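PDB 1IIC: PEPTIDE N-myristoyltransferase from Saccharomyces cerevisiae, which catalyses the transfer of myristate from myristoyl-CoA to the N-terminal glycine of substrate proteins and peptides. Local coordinates for residues D206-E210 against E211-A215. Numbering follows the deposited sequence.
Sequences DGHTE and EDMIA
Thr209 and Asp212 form a capping box at the start of helix 210-217. Thr209 is the N-cap. Its OG1 lies opposite the backbone N (chi1 175°), next to the carbonyl carbon, and accepts a weak but straight bond from Glu211 N at 3.4 Å. In return, Asp212 OD2 accepts from Thr209 N with an N-H...O angle of 164°. The modelled length is very short, so its exact value is doubtful. The two side chains cross at about a right angle.

Backbone bonds continue the turn. Thr209 O takes weak bonds from Asp212 N at 3.0 Å and Met213 N at 3.5 Å. Glu210 O accepts an i to i+4 helical bond from Ile214 N at 3.2 Å.

A sulfur-aromatic contact lies beside the cap. Met213, bent at chi2 and chi3, brings SD to 3.9 Å from His208 CD2. The sulfur approaches the imidazole obliquely, 44° off the ring normal. The same ring stands nearly perpendicular to the Asp212 carboxylate.

The cap lies at the surface, where the loop after helix 193-198 enters helix 210-217. Glu210, Met213 and Ile214 pack on Trp193 of the preceding helix, and Met213 also touches Leu204 and Pro205 of the connecting loop.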
ATOM      1  N   ASP A 206     -14.254 -28.634  -3.155  1.00 48.86           N
ATOM      2  CA  ASP A 206     -14.850 -29.945  -3.395  1.00 49.98           C
ATOM      3  C   ASP A 206     -16.028 -29.778  -4.347  1.00 49.52           C
ATOM      4  O   ASP A 206     -16.812 -28.840  -4.215  1.00 48.97           O
ATOM      5  CB  ASP A 206     -15.354 -30.566  -2.085  1.00 51.41           C
ATOM      6  CG  ASP A 206     -14.267 -30.689  -1.031  1.00 52.38           C
ATOM      7  OD1 ASP A 206     -13.228 -31.321  -1.316  1.00 54.30           O
ATOM      8  OD2 ASP A 206     -14.455 -30.157   0.084  1.00 52.43           O
ATOM      9  N   GLY A 207     -16.146 -30.687  -5.308  1.00 49.39           N
ATOM     10  CA  GLY A 207     -17.242 -30.606  -6.252  1.00 49.88           C
ATOM     11  C   GLY A 207     -16.882 -29.883  -7.531  1.00 50.66           C
ATOM     12  O   GLY A 207     -17.625 -29.940  -8.508  1.00 50.75           O
ATOM     13  N   HIS A 208     -15.743 -29.195  -7.534  1.00 51.24           N
ATOM     14  CA  HIS A 208     -15.310 -28.467  -8.724  1.00 50.99           C
ATOM     15  C   HIS A 208     -14.131 -29.113  -9.438  1.00 50.43           C
ATOM     16  O   HIS A 208     -13.236 -29.679  -8.806  1.00 50.11           O
ATOM     17  CB  HIS A 208     -14.916 -27.029  -8.374  1.00 51.40           C
ATOM     18  CG  HIS A 208     -16.069 -26.152  -8.010  1.00 51.74           C
ATOM     19  ND1 HIS A 208     -16.697 -26.213  -6.786  1.00 51.89           N
ATOM     20  CD2 HIS A 208     -16.705 -25.183  -8.712  1.00 51.24           C
ATOM     21  CE1 HIS A 208     -17.668 -25.319  -6.747  1.00 51.82           C
ATOM     22  NE2 HIS A 208     -17.694 -24.682  -7.902  1.00 52.18           N
ATOM     23  N   THR A 209     -14.138 -29.016 -10.762  1.00 49.28           N
ATOM     24  CA  THR A 209     -13.051 -29.543 -11.564  1.00 48.58           C
ATOM     25  C   THR A 209     -12.143 -28.356 -11.859  1.00 48.09           C
ATOM     26  O   THR A 209     -12.563 -27.204 -11.723  1.00 47.45           O
ATOM     27  CB  THR A 209     -13.548 -30.131 -12.897  1.00 49.13           C
ATOM     28  OG1 THR A 209     -12.418 -30.525 -13.686  1.00 50.89           O
ATOM     29  CG2 THR A 209     -14.349 -29.105 -13.672  1.00 48.06           C
ATOM     30  N   GLU A 210     -10.902 -28.627 -12.256  1.00 46.90           N
ATOM     31  CA  GLU A 210      -9.984 -27.544 -12.562  1.00 46.12           C
ATOM     32  C   GLU A 210     -10.525 -26.765 -13.751  1.00 44.54           C
ATOM     33  O   GLU A 210     -10.174 -25.611 -13.968  1.00 43.71           O
ATOM     34  CB  GLU A 210      -8.584 -28.093 -12.871  1.00 46.99           C
ATOM     35  CG  GLU A 210      -7.760 -28.405 -11.625  1.00 48.72           C
ATOM     36  CD  GLU A 210      -6.347 -28.867 -11.939  1.00 50.64           C
ATOM     37  OE1 GLU A 210      -5.684 -28.231 -12.788  1.00 50.79           O
ATOM     38  OE2 GLU A 210      -5.893 -29.860 -11.321  1.00 51.26           O
ATOM     39  N   GLU A 211     -11.400 -27.406 -14.516  1.00 44.10           N
ATOM     40  CA  GLU A 211     -11.992 -26.772 -15.680  1.00 43.76           C
ATOM     41  C   GLU A 211     -13.058 -25.760 -15.281  1.00 41.93           C
ATOM     42  O   GLU A 211     -13.211 -24.737 -15.939  1.00 42.02           O
ATOM     43  CB  GLU A 211     -12.593 -27.829 -16.608  1.00 46.54           C
ATOM     44  CG  GLU A 211     -11.577 -28.848 -17.116  1.00 49.90           C
ATOM     45  CD  GLU A 211     -12.136 -29.739 -18.210  1.00 52.91           C
ATOM     46  OE1 GLU A 211     -12.675 -29.189 -19.203  1.00 53.78           O
ATOM     47  OE2 GLU A 211     -12.035 -30.980 -18.082  1.00 53.23           O
ATOM     48  N   ASP A 212     -13.796 -26.048 -14.209  1.00 40.27           N
ATOM     49  CA  ASP A 212     -14.837 -25.134 -13.728  1.00 38.82           C
ATOM     50  C   ASP A 212     -14.186 -23.807 -13.418  1.00 36.42           C
ATOM     51  O   ASP A 212     -14.607 -22.759 -13.895  1.00 35.65           O
ATOM     52  CB  ASP A 212     -15.471 -25.610 -12.415  1.00 39.34           C
ATOM     53  CG  ASP A 212     -16.127 -26.951 -12.530  1.00 42.81           C
ATOM     54  OD1 ASP A 212     -16.701 -27.253 -13.601  1.00 46.38           O
ATOM     55  OD2 ASP A 212     -16.085 -27.704 -11.537  1.00 43.54           O
ATOM     56  N   MET A 213     -13.154 -23.897 -12.589  1.00 35.26           N
ATOM     57  CA  MET A 213     -12.386 -22.763 -12.105  1.00 33.59           C
ATOM     58  C   MET A 213     -11.761 -21.912 -13.199  1.00 32.59           C
ATOM     59  O   MET A 213     -11.874 -20.689 -13.182  1.00 34.08           O
ATOM     60  CB  MET A 213     -11.309 -23.275 -11.153  1.00 32.03           C
ATOM     61  CG  MET A 213     -11.854 -24.234 -10.094  1.00 33.60           C
ATOM     62  SD  MET A 213     -13.152 -23.509  -9.044  1.00 31.71           S
ATOM     63  CE  MET A 213     -12.153 -22.478  -7.959  1.00 31.25           C
ATOM     64  N   ILE A 214     -11.096 -22.560 -14.143  1.00 31.93           N
ATOM     65  CA  ILE A 214     -10.460 -21.856 -15.245  1.00 31.59           C
ATOM     66  C   ILE A 214     -11.486 -21.060 -16.050  1.00 30.95           C
ATOM     67  O   ILE A 214     -11.274 -19.887 -16.349  1.00 31.17           O
ATOM     68  CB  ILE A 214      -9.734 -22.855 -16.164  1.00 32.57           C
ATOM     69  CG1 ILE A 214      -8.562 -23.488 -15.401  1.00 34.22           C
ATOM     70  CG2 ILE A 214      -9.259 -22.160 -17.427  1.00 33.59           C
ATOM     71  CD1 ILE A 214      -7.844 -24.599 -16.159  1.00 35.68           C
ATOM     72  N   ALA A 215     -12.603 -21.694 -16.393  1.00 29.53           N
ATOM     73  CA  ALA A 215     -13.646 -21.024 -17.162  1.00 28.79           C
ATOM     74  C   ALA A 215     -14.271 -19.900 -16.338  1.00 28.25           C
ATOM     75  O   ALA A 215     -14.545 -18.809 -16.845  1.00 27.92           O
ATOM     76  CB  ALA A 215     -14.721 -22.032 -17.569  1.00 27.78           C
TER